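Local atomic coordinates of Exo-beta-1,4-mannosidase (Rhizomucor miehei, PDB entry 4LYP), a protein that releases terminal non-reducing beta-mannose residues from beta-1,4-mannosides as a family 5 glycoside hydrolase, and also shows transglycosylation activity. Residues W246-S251 with H280-I285; L262-L267 with Y287-C292. All coordinates share one frame; numbering follows the deposited sequence.

Overall arrangement
Contact 1 lies toward the outside of the TIM barrel and contact 2 in its wall, their centres about 19 and 9 Å from the centre of the chain. They are about 11 Å apart. Contact 1 joins helix 244-257 to the loop that leads into strand 288-292. Contact 2 joins the strand that follows this helix, 262-264, and the turn after it to strand 288-292 itself. The segment pairs alternate along the chain and meet where Asn-284 O packs against Val-263 CB. Contact 1 is partly buried and rests on a histidine-carboxylate pair with two waters. Contact 2 is fully buried; its links are a threonine hydroxyl, a backbone carbonyl and two waters, close to a guanidine pocket.

Contact 1 (W246-S251 with H280-I285); sequences WFEEIS and HDHKNI
His-282 lays its ring against helix 244-257, along Phe-247 and Glu-248. Its ND1 donates a hydrogen bond to Glu-248 OE1 at 2.7 Å, with an N-H...O angle of 155°. The oxygen lies close to the imidazole plane, but the bond reaches it on the anti side, 31° out of the carboxylate plane. Ring and carboxylate are turned 57° to each other. Glu-248 makes this approach because its chain leaves anti to the backbone N and then bends at the next bond. Its backbone N lies over one face of the imidazole, near the rim. At the other ring nitrogen, NE2 sits 3.6 Å from Phe-247 CB, on the same side of the ring as Glu-248 N, and donates to Arg-278 O. With both nitrogens bound to acceptors, His-282 is probably held as the imidazolium, next to a carboxylate that would favour it.

Lys-283 takes part through its backbone. Its N donates to water 2, which in turn donates to Glu-248 OE1. Asn-284 N donates to water 1 at 2.8 Å. This water donates to both Glu-248 OE2 and Ser-251 OG, so each carboxylate oxygen has a water partner. Ser-251 OG also bonds back to Phe-247 O at 2.7 Å, one helical turn earlier. Asn-284 CB packs on the serine OG, while its ND2 bonds to Thr-252 OG1. Ile-285 closes the type I turn that starts at His-282, and its CD1 touches Ser-251 CB at 3.6 Å.

Helix 244-257 lies on one side of the loop and itself packs through Ile-250 on helix 197-213. Past the loop, Lys-331, between helix 308-329 and strand 333-338, bonds to the carbonyls of His-280 and Ile-285.

Contact 2 (L262-L267 with Y287-C292); sequences LVSAGL and YTTCHC
This is a buried contact between strand 262-264, with the turn after it, and strand 288-292. These barrel neighbours run roughly the same way, 32° apart, and are bridged by side chains and water, not by a backbone ladder. Tyr-287 folds its ring over strand 262-264. CG takes the position between backbone N and carbonyl carbon (chi1 68°), and Ser-264 CB comes within 3.5 Å of Tyr-287 OH. Leu-262 CB meets the ring at its edge. The hydroxyl bonds to Ser-232 OG, and Ser-264 OG to Gln-234 NE2.

Water 3 accepts from Ala-265 N, donates to Tyr-287 O, and bonds to Ser-264 OG at 2.7 Å. Further along, Thr-289 OG1 donates to Leu-267 O at 2.9 Å, in the carbonyl plane and on a lone pair. Water 4 donates to the same hydroxyl and accepts from Leu-267 N, so the hydroxyl holds Leu-267 O directly and Leu-267 N through the water. Leu-267 O also lies over one face of the His-291 ring, 3.5 Å from CD2. Both ring nitrogens bond to glutamates, NE2 to Glu-336 and ND1 to Glu-238, which fixes the ring's rotation.

The two strands are linked through helix 273-280, a beta-alpha-beta crossover of the TIM barrel. Glu-238 lines a bound-guanidine pocket, as does Trp-293 just after strand 288-292. A histidine here, braced by acidic residues, is consistent with a family 5 active site.

Contact 1 (W246-S251 with H280-I285)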
loop_
_atom_site.group_PDB
_atom_site.type_symbol
_atom_site.label_atom_id
_atom_site.label_comp_id
_atom_site.label_asym_id
_atom_site.label_seq_id
_atom_site.Cartn_x
_atom_site.Cartn_y
_atom_site.Cartn_z
ATOM N N TRP A 246 -5.203 -3.348 -20.319
ATOM C CA TRP A 246 -4.073 -3.800 -19.487
ATOM C C TRP A 246 -4.599 -4.322 -18.147
ATOM O O TRP A 246 -4.182 -5.393 -17.698
ATOM C CB TRP A 246 -3.080 -2.681 -19.327
ATOM C CG TRP A 246 -1.932 -2.978 -18.433
ATOM C CD1 TRP A 246 -0.810 -3.663 -18.763
ATOM C CD2 TRP A 246 -1.789 -2.582 -17.021
ATOM N NE1 TRP A 246 0.058 -3.731 -17.680
ATOM C CE2 TRP A 246 -0.498 -3.072 -16.602
ATOM C CE3 TRP A 246 -2.602 -1.898 -16.111
ATOM C CZ2 TRP A 246 -0.018 -2.870 -15.322
ATOM C CZ3 TRP A 246 -2.071 -1.642 -14.836
ATOM C CH2 TRP A 246 -0.811 -2.165 -14.440
ATOM N N PHE A 247 -5.551 -3.602 -17.527
ATOM C CA PHE A 247 -6.153 -4.117 -16.329
ATOM C C PHE A 247 -6.792 -5.454 -16.589
ATOM O O PHE A 247 -6.680 -6.369 -15.731
ATOM C CB PHE A 247 -7.203 -3.162 -15.780
ATOM C CG PHE A 247 -6.619 -1.944 -15.131
ATOM C CD1 PHE A 247 -6.017 -2.006 -13.843
ATOM C CD2 PHE A 247 -6.640 -0.679 -15.786
ATOM C CE1 PHE A 247 -5.499 -0.888 -13.245
ATOM C CE2 PHE A 247 -6.103 0.443 -15.147
ATOM C CZ PHE A 247 -5.542 0.335 -13.874
ATOM N N GLU A 248 -7.513 -5.620 -17.697
ATOM C CA GLU A 248 -8.174 -6.908 -17.973
ATOM C C GLU A 248 -7.145 -8.022 -18.081
ATOM O O GLU A 248 -7.246 -9.108 -17.507
ATOM C CB GLU A 248 -8.973 -6.789 -19.294
ATOM C CG GLU A 248 -9.672 -8.077 -19.699
ATOM C CD GLU A 248 -10.729 -8.348 -18.710
ATOM O OE1 GLU A 248 -11.495 -7.440 -18.302
ATOM O OE2 GLU A 248 -10.828 -9.507 -18.377
ATOM N N GLU A 249 -6.070 -7.752 -18.828
ATOM C CA GLU A 249 -5.112 -8.812 -19.076
ATOM C C GLU A 249 -4.338 -9.191 -17.816
ATOM O O GLU A 249 -4.118 -10.374 -17.564
ATOM C CB GLU A 249 -4.179 -8.313 -20.196
ATOM C CG GLU A 249 -3.524 -9.420 -20.982
ATOM C CD GLU A 249 -2.120 -9.285 -20.669
ATOM O OE1 GLU A 249 -1.233 -8.914 -21.510
ATOM O OE2 GLU A 249 -1.938 -9.473 -19.492
ATOM N N ILE A 250 -3.833 -8.196 -17.076
ATOM C CA ILE A 250 -3.001 -8.543 -15.932
ATOM C C ILE A 250 -3.840 -9.147 -14.837
ATOM O O ILE A 250 -3.414 -10.083 -14.157
ATOM C CB ILE A 250 -2.134 -7.361 -15.437
ATOM C CG1 ILE A 250 -1.252 -6.677 -16.460
ATOM C CG2 ILE A 250 -1.206 -7.868 -14.292
ATOM C CD1 ILE A 250 -0.236 -7.647 -17.079
ATOM N N SER A 251 -5.064 -8.602 -14.608
ATOM C CA SER A 251 -5.888 -9.191 -13.535
ATOM C C SER A 251 -6.206 -10.670 -13.831
ATOM O O SER A 251 -6.231 -11.482 -12.946
ATOM C CB SER A 251 -7.153 -8.382 -13.328
ATOM O OG SER A 251 -8.021 -8.415 -14.493
ATOM N N HIS A 280 -11.554 -0.852 -12.537
ATOM C CA HIS A 280 -12.277 -1.788 -11.652
ATOM C C HIS A 280 -13.356 -2.622 -12.342
ATOM O O HIS A 280 -13.747 -3.636 -11.759
ATOM C CB HIS A 280 -12.916 -1.017 -10.505
ATOM C CG HIS A 280 -11.910 -0.341 -9.624
ATOM N ND1 HIS A 280 -11.875 0.992 -9.404
ATOM C CD2 HIS A 280 -10.950 -0.882 -8.790
ATOM C CE1 HIS A 280 -10.861 1.284 -8.541
ATOM N NE2 HIS A 280 -10.328 0.164 -8.140
ATOM N N ASP A 281 -13.861 -2.201 -13.517
ATOM C CA ASP A 281 -14.970 -2.935 -14.126
ATOM C C ASP A 281 -14.419 -4.088 -14.969
ATOM O O ASP A 281 -14.439 -4.059 -16.202
ATOM C CB ASP A 281 -15.841 -1.972 -14.950
ATOM C CG ASP A 281 -17.110 -2.622 -15.471
ATOM O OD1 ASP A 281 -17.461 -3.688 -15.005
ATOM O OD2 ASP A 281 -17.729 -2.014 -16.342
ATOM N N HIS A 282 -13.934 -5.106 -14.289
ATOM C CA HIS A 282 -13.342 -6.280 -14.891
ATOM C C HIS A 282 -13.715 -7.478 -14.073
ATOM O O HIS A 282 -13.735 -7.370 -12.817
ATOM C CB HIS A 282 -11.798 -6.194 -14.975
ATOM C CG HIS A 282 -11.336 -5.008 -15.799
ATOM N ND1 HIS A 282 -11.359 -4.995 -17.142
ATOM C CD2 HIS A 282 -10.949 -3.764 -15.408
ATOM C CE1 HIS A 282 -11.005 -3.794 -17.594
ATOM N NE2 HIS A 282 -10.752 -3.009 -16.507
ATOM N N LYS A 283 -13.917 -8.629 -14.706
ATOM C CA LYS A 283 -14.318 -9.803 -13.977
ATOM C C LYS A 283 -13.286 -10.147 -12.869
ATOM O O LYS A 283 -13.652 -10.694 -11.794
ATOM C CB LYS A 283 -14.429 -11.014 -14.955
ATOM C CG LYS A 283 -14.804 -12.345 -14.274
ATOM C CD LYS A 283 -15.123 -13.381 -15.301
ATOM C CE LYS A 283 -15.779 -14.645 -14.702
ATOM N NZ LYS A 283 -16.737 -14.427 -13.582
ATOM N N ASN A 284 -11.994 -9.976 -13.170
ATOM C CA ASN A 284 -10.952 -10.447 -12.256
ATOM C C ASN A 284 -10.383 -9.315 -11.421
ATOM O O ASN A 284 -9.286 -9.460 -10.872
ATOM C CB ASN A 284 -9.883 -11.229 -12.997
ATOM C CG ASN A 284 -10.477 -12.469 -13.563
ATOM O OD1 ASN A 284 -11.133 -13.198 -12.837
ATOM N ND2 ASN A 284 -10.288 -12.714 -14.882
ATOM N N ILE A 285 -11.119 -8.210 -11.281
ATOM C CA ILE A 285 -10.861 -7.236 -10.225
ATOM C C ILE A 285 -11.968 -7.397 -9.217
ATOM O O ILE A 285 -13.121 -7.046 -9.490
ATOM C CB ILE A 285 -10.737 -5.794 -10.774
ATOM C CG1 ILE A 285 -9.543 -5.647 -11.727
ATOM C CG2 ILE A 285 -10.677 -4.788 -9.598
ATOM C CD1 ILE A 285 -8.167 -5.734 -11.094
HETATM O O HOH W 1 -10.592 -9.300 -15.556
HETATM O O HOH W 2 -13.840 -8.677 -17.546
#

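Contact 2 (L262-L267 with Y287-C292)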
loop_
_atom_site.group_PDB
_atom_site.type_symbol
_atom_site.label_atom_id
_atom_site.label_comp_id
_atom_site.label_asym_id
_atom_site.label_seq_id
_atom_site.Cartn_x
_atom_site.Cartn_y
_atom_site.Cartn_z
ATOM N N LEU A 262 -8.324 -13.199 -4.033
ATOM C CA LEU A 262 -8.812 -11.926 -4.575
ATOM C C LEU A 262 -7.719 -11.173 -5.344
ATOM O O LEU A 262 -6.523 -11.340 -5.053
ATOM C CB LEU A 262 -9.342 -11.061 -3.444
ATOM C CG LEU A 262 -10.465 -11.670 -2.622
ATOM C CD1 LEU A 262 -10.872 -10.707 -1.481
ATOM C CD2 LEU A 262 -11.676 -12.035 -3.509
ATOM N N VAL A 263 -8.166 -10.323 -6.262
ATOM C CA VAL A 263 -7.292 -9.479 -7.064
ATOM C C VAL A 263 -7.748 -8.057 -6.957
ATOM O O VAL A 263 -8.960 -7.737 -7.084
ATOM C CB VAL A 263 -7.237 -9.966 -8.532
ATOM C CG1 VAL A 263 -6.304 -9.085 -9.369
ATOM C CG2 VAL A 263 -6.799 -11.415 -8.587
ATOM N N SER A 264 -6.777 -7.162 -6.800
ATOM C CA SER A 264 -6.986 -5.734 -6.727
ATOM C C SER A 264 -6.138 -4.950 -7.723
ATOM O O SER A 264 -5.094 -5.433 -8.150
ATOM C CB SER A 264 -6.516 -5.310 -5.249
ATOM O OG SER A 264 -6.509 -3.925 -5.091
ATOM N N ALA A 265 -6.607 -3.747 -8.120
ATOM C CA ALA A 265 -5.940 -2.926 -9.095
ATOM C C ALA A 265 -4.931 -1.952 -8.526
ATOM O O ALA A 265 -4.107 -1.435 -9.279
ATOM C CB ALA A 265 -6.974 -2.153 -9.886
ATOM N N GLY A 266 -5.008 -1.573 -7.241
ATOM C CA GLY A 266 -4.109 -0.570 -6.627
ATOM C C GLY A 266 -4.358 0.856 -6.998
ATOM O O GLY A 266 -3.425 1.683 -6.845
ATOM N N LEU A 267 -5.562 1.197 -7.483
ATOM C CA LEU A 267 -5.799 2.530 -7.964
ATOM C C LEU A 267 -5.986 3.562 -6.858
ATOM O O LEU A 267 -6.556 3.280 -5.793
ATOM C CB LEU A 267 -7.081 2.547 -8.809
ATOM C CG LEU A 267 -7.172 3.625 -9.855
ATOM C CD1 LEU A 267 -6.265 3.316 -11.070
ATOM C CD2 LEU A 267 -8.620 3.918 -10.273
ATOM N N TYR A 287 -12.384 -6.216 -5.970
ATOM C CA TYR A 287 -12.786 -5.132 -5.123
ATOM C C TYR A 287 -12.108 -3.866 -5.567
ATOM O O TYR A 287 -11.241 -3.941 -6.457
ATOM C CB TYR A 287 -12.599 -5.382 -3.597
ATOM C CG TYR A 287 -11.139 -5.460 -3.198
ATOM C CD1 TYR A 287 -10.410 -6.647 -3.270
ATOM C CD2 TYR A 287 -10.503 -4.325 -2.657
ATOM C CE1 TYR A 287 -9.073 -6.738 -2.806
ATOM C CE2 TYR A 287 -9.185 -4.372 -2.185
ATOM C CZ TYR A 287 -8.496 -5.569 -2.278
ATOM O OH TYR A 287 -7.183 -5.666 -1.824
ATOM N N THR A 288 -12.521 -2.736 -4.995
ATOM C CA THR A 288 -12.032 -1.407 -5.436
ATOM C C THR A 288 -11.238 -0.739 -4.330
ATOM O O THR A 288 -11.434 -1.068 -3.147
ATOM C CB THR A 288 -13.175 -0.545 -5.960
ATOM O OG1 THR A 288 -13.979 -0.074 -4.855
ATOM C CG2 THR A 288 -14.090 -1.347 -6.915
ATOM N N THR A 289 -10.394 0.205 -4.694
ATOM C CA THR A 289 -9.581 0.928 -3.735
ATOM C C THR A 289 -9.621 2.385 -4.059
ATOM O O THR A 289 -9.905 2.794 -5.170
ATOM C CB THR A 289 -8.145 0.463 -3.649
ATOM O OG1 THR A 289 -7.442 0.729 -4.876
ATOM C CG2 THR A 289 -8.019 -0.984 -3.299
ATOM N N CYS A 290 -9.249 3.202 -3.033
ATOM C CA CYS A 290 -8.921 4.593 -3.226
ATOM C C CYS A 290 -7.779 4.962 -2.314
ATOM O O CYS A 290 -7.536 4.295 -1.273
ATOM C CB CYS A 290 -10.207 5.460 -3.021
ATOM S SG CYS A 290 -10.945 5.377 -1.396
ATOM N N HIS A 291 -7.029 5.992 -2.737
ATOM C CA HIS A 291 -5.917 6.546 -1.958
ATOM C C HIS A 291 -6.198 8.021 -1.892
ATOM O O HIS A 291 -6.390 8.683 -2.923
ATOM C CB HIS A 291 -4.594 6.403 -2.700
ATOM C CG HIS A 291 -4.118 5.000 -2.984
ATOM N ND1 HIS A 291 -2.903 4.733 -3.534
ATOM C CD2 HIS A 291 -4.725 3.797 -2.797
ATOM C CE1 HIS A 291 -2.764 3.414 -3.692
ATOM N NE2 HIS A 291 -3.842 2.826 -3.263
ATOM N N CYS A 292 -6.241 8.632 -0.674
ATOM C CA CYS A 292 -6.593 10.033 -0.536
ATOM C C CYS A 292 -5.404 10.816 0.027
ATOM O O CYS A 292 -4.950 10.520 1.178
ATOM C CB CYS A 292 -7.800 10.162 0.410
ATOM S SG CYS A 292 -8.300 11.928 0.558
HETATM O O HOH W 3 -8.735 -3.007 -6.352
HETATM O O HOH W 4 -7.969 -0.566 -7.067
#